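Local coordinates for centrosome-associated zinc finger protein CP190 (Drosophila melanogaster, PDB 6ER1) that helps organise chromatin domains and insulator boundaries after recruitment by insulator DNA-binding proteins, dimerising through the N-terminal BTB domain described here, at residues Asn27-Thr32 with Leu47-Leu52; Leu39-Asn44 with Glu80-Val85; Leu52-Cys57 with Asn91-Gly96. All blocks are in the same frame, centred on the assembly; numbering follows the deposited sequence. Where two conformers were deposited one is given.

Contact 1 of 3, residues Asn27-Thr32 with Leu47-Leu52; sequences NFFNKT and LKVHRL
Phe29, on helix 17-31, carries most of the apolar contact, its side chain lying beside that of Val49 and pointing the same way. CG is anti to the backbone N (chi1 176°), and beyond it the ring spans the gap to strand 46-49. There Phe29 CE1 comes within 4.1 Å of Val49 CG1, while Phe29 CZ is 4.2 Å from Leu47 CD1. Tyr94 of helix 83-95 stacks on the same ring, so Phe29 is held from strand and helix alike.

Polar contact is mostly indirect. The ring edge of Phe29 meets a carbonyl in its own plane, with CE1 3.4 Å from Lys48 O, a position where an aromatic C-H would face the oxygen favourably. No direct hydrogen bond joins the two segments; instead one water donates to Phe29 O and Lys48 O, at 2.8 Å from each. Phe29 O also accepts from Thr32 N in the Schellman motif that closes the helix.

His50 closes the other end by van der Waals contact. Its CE1 lies 4.1 Å from Phe28 CB, and the imidazole edge faces Phe29 N in plane. Hydrogen bonds between ND1 and Tyr94 OH, and between NE2 and Asp33 O, fix the rotation of this buried ring.

The axes of 27-31 and 47-49 approach to 8.5 Å at 146°, roughly antiparallel. His50 occupies the N-cap position of helix 51-57, and Leu52 of the second subunit packs on both Phe28 and His50. A helix laid against the outermost strand of this chain's sheet, beside the subunit interface, fits the dimeric BTB/POZ fold.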
loop_
_atom_site.group_PDB
_atom_site.type_symbol
_atom_site.label_atom_id
_atom_site.label_comp_id
_atom_site.label_asym_id
_atom_site.label_seq_id
_atom_site.Cartn_x
_atom_site.Cartn_y
_atom_site.Cartn_z
ATOM N N ASN A 27 1.477 1.092 -10.529
ATOM C CA ASN A 27 1.816 0.005 -11.410
ATOM C C ASN A 27 1.188 -1.309 -10.994
ATOM O O ASN A 27 0.673 -2.059 -11.807
ATOM C CB ASN A 27 3.319 -0.108 -11.567
ATOM C CG ASN A 27 3.727 -1.227 -12.501
ATOM O OD1 ASN A 27 3.374 -1.194 -13.694
ATOM N ND2 ASN A 27 4.447 -2.221 -11.975
ATOM N N PHE A 28 1.244 -1.611 -9.707
ATOM C CA PHE A 28 0.592 -2.819 -9.227
ATOM C C PHE A 28 -0.932 -2.846 -9.512
ATOM O O PHE A 28 -1.508 -3.891 -9.838
ATOM C CB PHE A 28 0.824 -3.008 -7.727
ATOM C CG PHE A 28 2.263 -3.260 -7.329
ATOM C CD1 PHE A 28 3.187 -3.879 -8.188
ATOM C CD2 PHE A 28 2.680 -2.834 -6.089
ATOM C CE1 PHE A 28 4.487 -4.098 -7.776
ATOM C CE2 PHE A 28 3.968 -3.080 -5.655
ATOM C CZ PHE A 28 4.870 -3.686 -6.501
ATOM N N PHE A 29 -1.565 -1.710 -9.301
ATOM C CA PHE A 29 -2.985 -1.558 -9.585
ATOM C C PHE A 29 -3.280 -1.790 -11.055
ATOM O O PHE A 29 -4.163 -2.578 -11.379
ATOM C CB PHE A 29 -3.464 -0.175 -9.130
ATOM C CG PHE A 29 -4.910 0.148 -9.444
ATOM C CD1 PHE A 29 -5.928 -0.698 -9.076
ATOM C CD2 PHE A 29 -5.220 1.374 -9.927
ATOM C CE1 PHE A 29 -7.226 -0.376 -9.290
ATOM C CE2 PHE A 29 -6.525 1.721 -10.166
ATOM C CZ PHE A 29 -7.544 0.838 -9.866
ATOM N N ASN A 30 -2.461 -1.214 -11.935
ATOM C CA ASN A 30 -2.657 -1.368 -13.373
ATOM C C ASN A 30 -2.470 -2.817 -13.818
ATOM O O ASN A 30 -3.172 -3.262 -14.706
ATOM C CB ASN A 30 -1.685 -0.465 -14.129
ATOM C CG ASN A 30 -1.924 1.021 -13.895
ATOM O OD1 ASN A 30 -2.984 1.432 -13.456
ATOM N ND2 ASN A 30 -0.910 1.826 -14.166
ATOM N N LYS A 31 -1.575 -3.564 -13.162
ATOM C CA LYS A 31 -1.260 -4.946 -13.548
ATOM C C LYS A 31 -2.065 -5.963 -12.709
ATOM O O LYS A 31 -1.950 -7.164 -12.930
ATOM C CB LYS A 31 0.262 -5.191 -13.325
ATOM C CG LYS A 31 1.181 -4.352 -14.211
ATOM C CD LYS A 31 1.255 -4.852 -15.639
ATOM C CE LYS A 31 1.872 -3.813 -16.579
ATOM N NZ LYS A 31 3.231 -3.369 -16.152
ATOM N N THR A 32 -2.857 -5.479 -11.738
ATOM C CA THR A 32 -3.619 -6.284 -10.741
ATOM C C THR A 32 -2.723 -7.210 -9.925
ATOM O O THR A 32 -3.080 -8.359 -9.661
ATOM C CB THR A 32 -4.801 -7.071 -11.330
ATOM O OG1 THR A 32 -4.321 -8.285 -11.907
ATOM C CG2 THR A 32 -5.513 -6.220 -12.310
ATOM N N LEU A 47 -13.654 -4.813 -10.819
ATOM C CA LEU A 47 -12.514 -3.933 -10.577
ATOM C C LEU A 47 -11.733 -4.527 -9.397
ATOM O O LEU A 47 -12.279 -4.670 -8.292
ATOM C CB LEU A 47 -12.988 -2.529 -10.228
ATOM C CG LEU A 47 -11.937 -1.464 -9.940
ATOM C CD1 LEU A 47 -10.978 -1.296 -11.103
ATOM C CD2 LEU A 47 -12.542 -0.146 -9.533
ATOM N N LYS A 48 -10.469 -4.866 -9.628
ATOM C CA LYS A 48 -9.607 -5.449 -8.584
ATOM C C LYS A 48 -8.754 -4.386 -7.932
ATOM O O LYS A 48 -8.120 -3.596 -8.632
ATOM C CB LYS A 48 -8.729 -6.542 -9.163
ATOM C CG LYS A 48 -9.577 -7.701 -9.652
ATOM C CD LYS A 48 -8.836 -8.873 -10.234
ATOM C CE LYS A 48 -9.861 -9.969 -10.563
ATOM N NZ LYS A 48 -9.260 -11.212 -11.113
ATOM N N VAL A 49 -8.721 -4.379 -6.599
ATOM C CA VAL A 49 -8.112 -3.301 -5.859
ATOM C C VAL A 49 -7.319 -3.907 -4.678
ATOM O O VAL A 49 -7.365 -5.108 -4.400
ATOM C CB VAL A 49 -9.198 -2.307 -5.360
ATOM C CG1 VAL A 49 -9.956 -1.686 -6.500
ATOM C CG2 VAL A 49 -10.166 -2.982 -4.400
ATOM N N HIS A 50 -6.657 -3.018 -3.954
ATOM C CA HIS A 50 -5.943 -3.320 -2.690
ATOM C C HIS A 50 -6.724 -2.768 -1.532
ATOM O O HIS A 50 -6.908 -1.553 -1.439
ATOM C CB HIS A 50 -4.557 -2.713 -2.696
ATOM C CG HIS A 50 -3.702 -3.127 -3.846
ATOM N ND1 HIS A 50 -3.615 -2.371 -5.004
ATOM C CD2 HIS A 50 -2.936 -4.225 -4.058
ATOM C CE1 HIS A 50 -2.815 -2.967 -5.860
ATOM N NE2 HIS A 50 -2.393 -4.102 -5.320
ATOM N N ARG A 51 -7.157 -3.638 -0.629
ATOM C CA ARG A 51 -7.929 -3.244 0.545
ATOM C C ARG A 51 -7.271 -2.102 1.314
ATOM O O ARG A 51 -7.977 -1.161 1.713
ATOM C CB ARG A 51 -8.155 -4.440 1.434
ATOM C CG ARG A 51 -9.248 -4.278 2.442
ATOM C CD ARG A 51 -9.435 -5.566 3.255
ATOM N NE ARG A 51 -10.215 -6.546 2.487
ATOM C CZ ARG A 51 -9.746 -7.639 1.897
ATOM N NH1 ARG A 51 -8.461 -7.965 1.962
ATOM N NH2 ARG A 51 -10.582 -8.435 1.222
ATOM N N LEU A 52 -5.944 -2.180 1.508
ATOM C CA LEU A 52 -5.264 -1.180 2.300
ATOM C C LEU A 52 -5.294 0.186 1.652
ATOM O O LEU A 52 -5.307 1.201 2.378
ATOM C CB LEU A 52 -3.866 -1.643 2.624
ATOM C CG LEU A 52 -2.691 -1.533 1.686
ATOM C CD1 LEU A 52 -2.247 -0.080 1.535
ATOM C CD2 LEU A 52 -1.499 -2.335 2.179
HETATM O O HOH W 1 -6.846 -3.348 -11.063
#

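Contact 2 of 3, residues Leu39-Asn44 with Glu80-Val85; sequences LQFRDN and EFQADV
Phe41 and Gln82 bring the backbones closest, 5.9 Å between their CA atoms, where a type I turn from Phe41 to Asn44 leaves strand 37-40 and Gln82 takes the N-cap position of helix 83-95. The amide of Gln82 provides the polar link. Its chain bends at chi2 (-72°), and OE1 accepts a nearly straight hydrogen bond from Arg42 N at 2.8 Å (N-H...O angle 173°), the donor tilted a little from the carbonyl plane. A water that accepts from Asp43 N gives OE1 a second hydrogen, at 2.9 Å. The amide nitrogen NE2 donates to a water bound to Gln40 O and to Pro78 O.

The side chains of Arg42 and Gln82 cross at about a right angle in the conformer given, with Arg42 CG 3.6 Å from Gln82 NE2. Phe41 and Gln82 slide past each other in opposite directions, and Phe41 CB comes within 3.4 Å of Gln82 OE1.

The apolar half of the contact is a CH-pi interaction. Ala83 CB sits over the centre of the Phe41 ring, 3.9 Å from its centroid and only 8° off the ring normal. Over the same face, toward the CD1-CE1 side, Ala83 N lies 3.5 Å from Phe41 CE1. Phe41 also packs on Val86 and Leu47. Within the BTB/POZ domain the contact thus packs the start of helix 83-95 against the turn leaving strand 37-40.

Chemically, a neutral amide does the joining: its oxygen receives two hydrogens and its nitrogen gives two, which is consistent with a single orientation of the amide, while the methyl over the ring adds contact without further polarity.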
loop_
_atom_site.group_PDB
_atom_site.type_symbol
_atom_site.label_atom_id
_atom_site.label_comp_id
_atom_site.label_asym_id
_atom_site.label_seq_id
_atom_site.Cartn_x
_atom_site.Cartn_y
_atom_site.Cartn_z
ATOM N N LEU A 39 -14.218 -6.057 -6.717
ATOM C CA LEU A 39 -15.515 -5.386 -6.694
ATOM C C LEU A 39 -16.284 -5.775 -7.933
ATOM O O LEU A 39 -15.751 -5.710 -9.042
ATOM C CB LEU A 39 -15.344 -3.874 -6.694
ATOM C CG LEU A 39 -14.329 -3.329 -5.692
ATOM C CD1 LEU A 39 -14.194 -1.845 -5.835
ATOM C CD2 LEU A 39 -14.708 -3.692 -4.273
ATOM N N GLN A 40 -17.531 -6.190 -7.768
ATOM C CA GLN A 40 -18.367 -6.597 -8.892
ATOM C C GLN A 40 -19.581 -5.699 -9.068
ATOM O O GLN A 40 -20.349 -5.507 -8.100
ATOM C CB GLN A 40 -18.767 -8.063 -8.758
ATOM C CG GLN A 40 -19.537 -8.556 -9.989
ATOM C CD GLN A 40 -19.620 -10.049 -10.062
ATOM O OE1 GLN A 40 -18.624 -10.741 -9.898
ATOM N NE2 GLN A 40 -20.818 -10.560 -10.321
ATOM N N PHE A 41 -19.754 -5.212 -10.307
ATOM C CA PHE A 41 -20.847 -4.332 -10.682
ATOM C C PHE A 41 -22.065 -5.096 -11.215
ATOM O O PHE A 41 -21.985 -6.303 -11.481
ATOM C CB PHE A 41 -20.315 -3.244 -11.618
ATOM C CG PHE A 41 -19.202 -2.453 -11.018
ATOM C CD1 PHE A 41 -19.447 -1.618 -9.953
ATOM C CD2 PHE A 41 -17.925 -2.533 -11.519
ATOM C CE1 PHE A 41 -18.422 -0.874 -9.388
ATOM C CE2 PHE A 41 -16.906 -1.791 -10.991
ATOM C CZ PHE A 41 -17.140 -0.953 -9.905
ATOM N N ARG A 42 -23.184 -4.398 -11.365
ATOM C CA ARG A 42 -24.454 -5.022 -11.776
ATOM C C ARG A 42 -24.349 -5.667 -13.152
ATOM O O ARG A 42 -24.993 -6.704 -13.409
ATOM C CB ARG A 42 -25.612 -4.011 -11.753
ATOM C CG ARG A 42 -26.051 -3.589 -10.354
ATOM C CD ARG A 42 -27.337 -2.748 -10.394
ATOM N NE ARG A 42 -28.512 -3.571 -10.670
ATOM C CZ ARG A 42 -29.761 -3.101 -10.727
ATOM N NH1 ARG A 42 -30.760 -3.925 -11.001
ATOM N NH2 ARG A 42 -30.028 -1.815 -10.510
ATOM N N ASP A 43 -23.517 -5.071 -14.023
ATOM C CA ASP A 43 -23.272 -5.608 -15.380
ATOM C C ASP A 43 -22.266 -6.809 -15.413
ATOM O O ASP A 43 -21.904 -7.302 -16.495
ATOM C CB ASP A 43 -22.844 -4.436 -16.330
ATOM C CG ASP A 43 -21.487 -3.792 -15.964
ATOM O OD1 ASP A 43 -20.822 -4.284 -15.036
ATOM O OD2 ASP A 43 -21.103 -2.814 -16.686
ATOM N N ASN A 44 -21.836 -7.253 -14.227
ATOM C CA ASN A 44 -20.906 -8.383 -13.974
ATOM C C ASN A 44 -19.443 -8.028 -14.216
ATOM O O ASN A 44 -18.569 -8.881 -14.028
ATOM C CB ASN A 44 -21.296 -9.703 -14.672
ATOM C CG ASN A 44 -22.702 -10.164 -14.323
ATOM O OD1 ASN A 44 -23.135 -10.105 -13.166
ATOM N ND2 ASN A 44 -23.427 -10.626 -15.328
ATOM N N GLU A 80 -26.524 1.645 -5.425
ATOM C CA GLU A 80 -26.160 3.066 -5.435
ATOM C C GLU A 80 -24.674 3.319 -5.593
ATOM O O GLU A 80 -24.272 4.487 -5.573
ATOM C CB GLU A 80 -26.634 3.805 -4.159
ATOM C CG GLU A 80 -25.875 3.521 -2.838
ATOM C CD GLU A 80 -26.437 2.342 -2.086
ATOM O OE1 GLU A 80 -27.053 1.446 -2.737
ATOM O OE2 GLU A 80 -26.234 2.310 -0.860
ATOM N N PHE A 81 -23.863 2.261 -5.762
ATOM C CA PHE A 81 -22.415 2.398 -5.724
ATOM C C PHE A 81 -21.822 1.586 -6.863
ATOM O O PHE A 81 -21.227 0.528 -6.691
ATOM C CB PHE A 81 -21.920 1.922 -4.336
ATOM C CG PHE A 81 -20.520 2.322 -3.979
ATOM C CD1 PHE A 81 -20.175 3.642 -3.832
ATOM C CD2 PHE A 81 -19.562 1.349 -3.688
ATOM C CE1 PHE A 81 -18.905 4.018 -3.409
ATOM C CE2 PHE A 81 -18.296 1.723 -3.258
ATOM C CZ PHE A 81 -17.955 3.056 -3.142
ATOM N N GLN A 82 -22.093 2.071 -8.083
ATOM C CA GLN A 82 -21.666 1.397 -9.319
ATOM C C GLN A 82 -20.505 2.105 -9.960
ATOM O O GLN A 82 -19.903 3.049 -9.391
ATOM C CB GLN A 82 -22.887 1.272 -10.258
ATOM C CG GLN A 82 -23.944 0.400 -9.630
ATOM C CD GLN A 82 -23.548 -1.079 -9.612
ATOM O OE1 GLN A 82 -23.197 -1.657 -10.668
ATOM N NE2 GLN A 82 -23.668 -1.726 -8.458
ATOM N N ALA A 83 -20.073 1.632 -11.122
ATOM C CA ALA A 83 -18.776 2.061 -11.685
ATOM C C ALA A 83 -18.700 3.557 -11.942
ATOM O O ALA A 83 -17.637 4.138 -11.894
ATOM C CB ALA A 83 -18.423 1.267 -12.942
ATOM N N ASP A 84 -19.857 4.192 -12.273
ATOM C CA ASP A 84 -19.814 5.632 -12.506
ATOM C C ASP A 84 -19.196 6.500 -11.383
ATOM O O ASP A 84 -18.599 7.517 -11.641
ATOM C CB ASP A 84 -21.201 6.222 -12.903
ATOM C CG ASP A 84 -22.283 6.026 -11.875
ATOM O OD1 ASP A 84 -22.125 5.189 -10.940
ATOM O OD2 ASP A 84 -23.300 6.745 -11.977
ATOM N N VAL A 85 -19.415 6.069 -10.146
ATOM C CA VAL A 85 -18.792 6.732 -8.991
ATOM C C VAL A 85 -17.573 5.958 -8.467
ATOM O O VAL A 85 -16.580 6.617 -8.079
ATOM C CB VAL A 85 -19.792 7.051 -7.851
ATOM C CG1 VAL A 85 -20.874 8.003 -8.351
ATOM C CG2 VAL A 85 -20.392 5.793 -7.242
HETATM O O HOH W 2 -23.101 -4.753 -8.149
HETATM O O HOH W 3 -23.208 -1.981 -13.573
#

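Contact 3 of 3, residues Leu52-Cys57 with Asn91-Gly96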
loop_
_atom_site.group_PDB
_atom_site.type_symbol
_atom_site.label_atom_id
_atom_site.label_comp_id
_atom_site.label_asym_id
_atom_site.label_seq_id
_atom_site.Cartn_x
_atom_site.Cartn_y
_atom_site.Cartn_z
ATOM N N LEU A 52 -5.944 -2.180 1.508
ATOM C CA LEU A 52 -5.264 -1.180 2.300
ATOM C C LEU A 52 -5.294 0.186 1.652
ATOM O O LEU A 52 -5.307 1.201 2.378
ATOM C CB LEU A 52 -3.866 -1.643 2.624
ATOM C CG LEU A 52 -2.691 -1.533 1.686
ATOM C CD1 LEU A 52 -2.247 -0.080 1.535
ATOM C CD2 LEU A 52 -1.499 -2.335 2.179
ATOM N N VAL A 53 -5.316 0.238 0.296
ATOM C CA VAL A 53 -5.376 1.543 -0.346
ATOM C C VAL A 53 -6.742 2.189 -0.084
ATOM O O VAL A 53 -6.856 3.393 0.222
ATOM C CB VAL A 53 -5.119 1.408 -1.859
ATOM C CG1 VAL A 53 -5.293 2.748 -2.537
ATOM C CG2 VAL A 53 -3.684 0.912 -2.084
ATOM N N LEU A 54 -7.785 1.390 -0.237
ATOM C CA LEU A 54 -9.155 1.886 -0.012
ATOM C C LEU A 54 -9.306 2.362 1.454
ATOM O O LEU A 54 -9.841 3.455 1.768
ATOM C CB LEU A 54 -10.163 0.798 -0.350
ATOM C CG LEU A 54 -10.565 0.738 -1.868
ATOM C CD1 LEU A 54 -9.451 0.798 -2.849
ATOM C CD2 LEU A 54 -11.374 -0.504 -2.146
ATOM N N SER A 55 -8.713 1.601 2.346
ATOM C CA SER A 55 -8.857 1.865 3.793
ATOM C C SER A 55 -8.137 3.143 4.257
ATOM O O SER A 55 -8.492 3.713 5.290
ATOM C CB SER A 55 -8.359 0.707 4.620
ATOM O OG SER A 55 -9.055 -0.506 4.283
ATOM N N ALA A 56 -7.150 3.608 3.495
ATOM C CA ALA A 56 -6.456 4.864 3.864
ATOM C C ALA A 56 -7.393 6.076 3.808
ATOM O O ALA A 56 -7.140 7.074 4.477
ATOM C CB ALA A 56 -5.289 5.098 2.945
ATOM N N CYS A 57 -8.411 5.962 2.941
ATOM C CA CYS A 57 -9.364 7.075 2.701
ATOM C C CYS A 57 -10.715 6.937 3.335
ATOM O O CYS A 57 -11.449 7.953 3.507
ATOM C CB CYS A 57 -9.601 7.313 1.208
ATOM S SG CYS A 57 -8.174 8.031 0.392
ATOM N N ASN A 91 -9.726 5.580 -8.481
ATOM C CA ASN A 91 -8.557 6.181 -9.087
ATOM C C ASN A 91 -7.976 7.354 -8.255
ATOM O O ASN A 91 -6.732 7.529 -8.150
ATOM C CB ASN A 91 -8.832 6.624 -10.518
ATOM C CG ASN A 91 -8.980 5.462 -11.517
ATOM O OD1 ASN A 91 -8.417 4.403 -11.331
ATOM N ND2 ASN A 91 -9.658 5.710 -12.611
ATOM N N PHE A 92 -8.866 8.117 -7.641
ATOM C CA PHE A 92 -8.480 9.164 -6.682
ATOM C C PHE A 92 -7.716 8.551 -5.503
ATOM O O PHE A 92 -6.645 9.091 -5.117
ATOM C CB PHE A 92 -9.689 9.946 -6.182
ATOM C CG PHE A 92 -9.406 10.846 -5.035
ATOM C CD1 PHE A 92 -8.706 12.009 -5.157
ATOM C CD2 PHE A 92 -9.754 10.414 -3.786
ATOM C CE1 PHE A 92 -8.395 12.772 -4.050
ATOM C CE2 PHE A 92 -9.460 11.174 -2.667
ATOM C CZ PHE A 92 -8.801 12.364 -2.805
ATOM N N MET A 93 -8.207 7.437 -4.983
ATOM C CA MET A 93 -7.494 6.844 -3.810
ATOM C C MET A 93 -6.076 6.452 -4.147
ATOM O O MET A 93 -5.159 6.565 -3.286
ATOM C CB MET A 93 -8.236 5.643 -3.285
ATOM C CG MET A 93 -9.560 5.967 -2.709
ATOM S SD MET A 93 -10.498 4.435 -2.502
ATOM C CE MET A 93 -11.583 4.902 -1.361
ATOM N N TYR A 94 -5.798 6.032 -5.376
ATOM C CA TYR A 94 -4.447 5.645 -5.821
ATOM C C TYR A 94 -3.542 6.808 -6.202
ATOM O O TYR A 94 -2.310 6.676 -6.190
ATOM C CB TYR A 94 -4.499 4.666 -6.984
ATOM C CG TYR A 94 -4.807 3.242 -6.577
ATOM C CD1 TYR A 94 -6.093 2.788 -6.407
ATOM C CD2 TYR A 94 -3.768 2.350 -6.292
ATOM C CE1 TYR A 94 -6.369 1.497 -5.994
ATOM C CE2 TYR A 94 -4.034 1.058 -5.889
ATOM C CZ TYR A 94 -5.330 0.625 -5.725
ATOM O OH TYR A 94 -5.607 -0.666 -5.368
ATOM N N THR A 95 -4.125 7.956 -6.493
ATOM C CA THR A 95 -3.362 9.033 -7.125
ATOM C C THR A 95 -3.414 10.411 -6.497
ATOM O O THR A 95 -2.473 11.192 -6.695
ATOM C CB THR A 95 -3.786 9.247 -8.609
ATOM O OG1 THR A 95 -5.118 9.726 -8.671
ATOM C CG2 THR A 95 -3.662 7.988 -9.436
ATOM N N GLY A 96 -4.488 10.718 -5.780
ATOM C CA GLY A 96 -4.785 12.056 -5.328
ATOM C C GLY A 96 -5.478 12.982 -6.293
ATOM O O GLY A 96 -5.782 14.111 -5.926
HETATM O O HOH W 4 -5.740 5.923 -0.526
#
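Met93 is the main bump on helix 83-95, entering a hollow lined by Leu54 and Cys57 of helix 51-57. Its chain is extended beyond CG (chi2 166°) and crosses Leu54 at about a right angle, which puts Met93 SD 3.8 Å from Leu54 CG and as far from Leu54 CD1. Cys57 forms another wall: Cys57 SG lies 4.0 Å from Met93 CG, while Cys57 CB faces the terminal methyl CE. Phe61 of helix 60-67 also packs on both Leu54 and Met93.

The return bump is Val53. Its CG1 fills the angle between the Met93 side chain and the ring of Tyr94, reaching Met93 CB at 4.2 Å. Here the fit to the ring is a clear CH-pi contact: Val53 CG1 stands 3.7 Å from the Tyr94 centroid and 6° off the normal, directly over the face. The second branch lies toward CE2 and CZ, with Val53 CG2 3.8 Å from Tyr94 CE2. Leu54 CD1 touches the same ring more loosely, near CE1.

These exchanged bumps fit helices that cross almost perpendicularly, the short axes passing 9.2 Å apart at 89°. Leu54 and Met93 have the nearest CA atoms. Beside the crossing, a water donates to Val53 O and to Met93 O, 2.9 Å from each.

The two segments form no direct hydrogen bond, so their union rests on dispersion among methyl, sulfur and aromatic surfaces, supplemented by the bridging water. Met93 O also accepts from Trp17 NE1 of the second subunit, and Cys57 packs on the same Trp17 of that subunit; the chemistry thus ties a buried intrachain crossing directly to the homodimer interface.

How the contacts relate
Contacts 1 and 3 are neighbours, with centres 10 Å apart, and share Leu52 on helix 51-57. The hydrogen bond between His50 ND1 and Tyr94 OH, 2.6 Å long, connects them; Val49 CG2 and Leu54 CD2 add packing at 3.6 Å. Contact 2 lies about 16 Å from contact 1, centre to centre, and is reached through the sheet, where Leu47 O and Leu39 N of adjacent strands are 2.9 Å apart. It shares helix 83-95 with contact 3, at its opposite end, without touching it (centres about 17 Å apart). The second subunit reaches contacts 1 and 3, whereas contact 2 belongs to one chain alone.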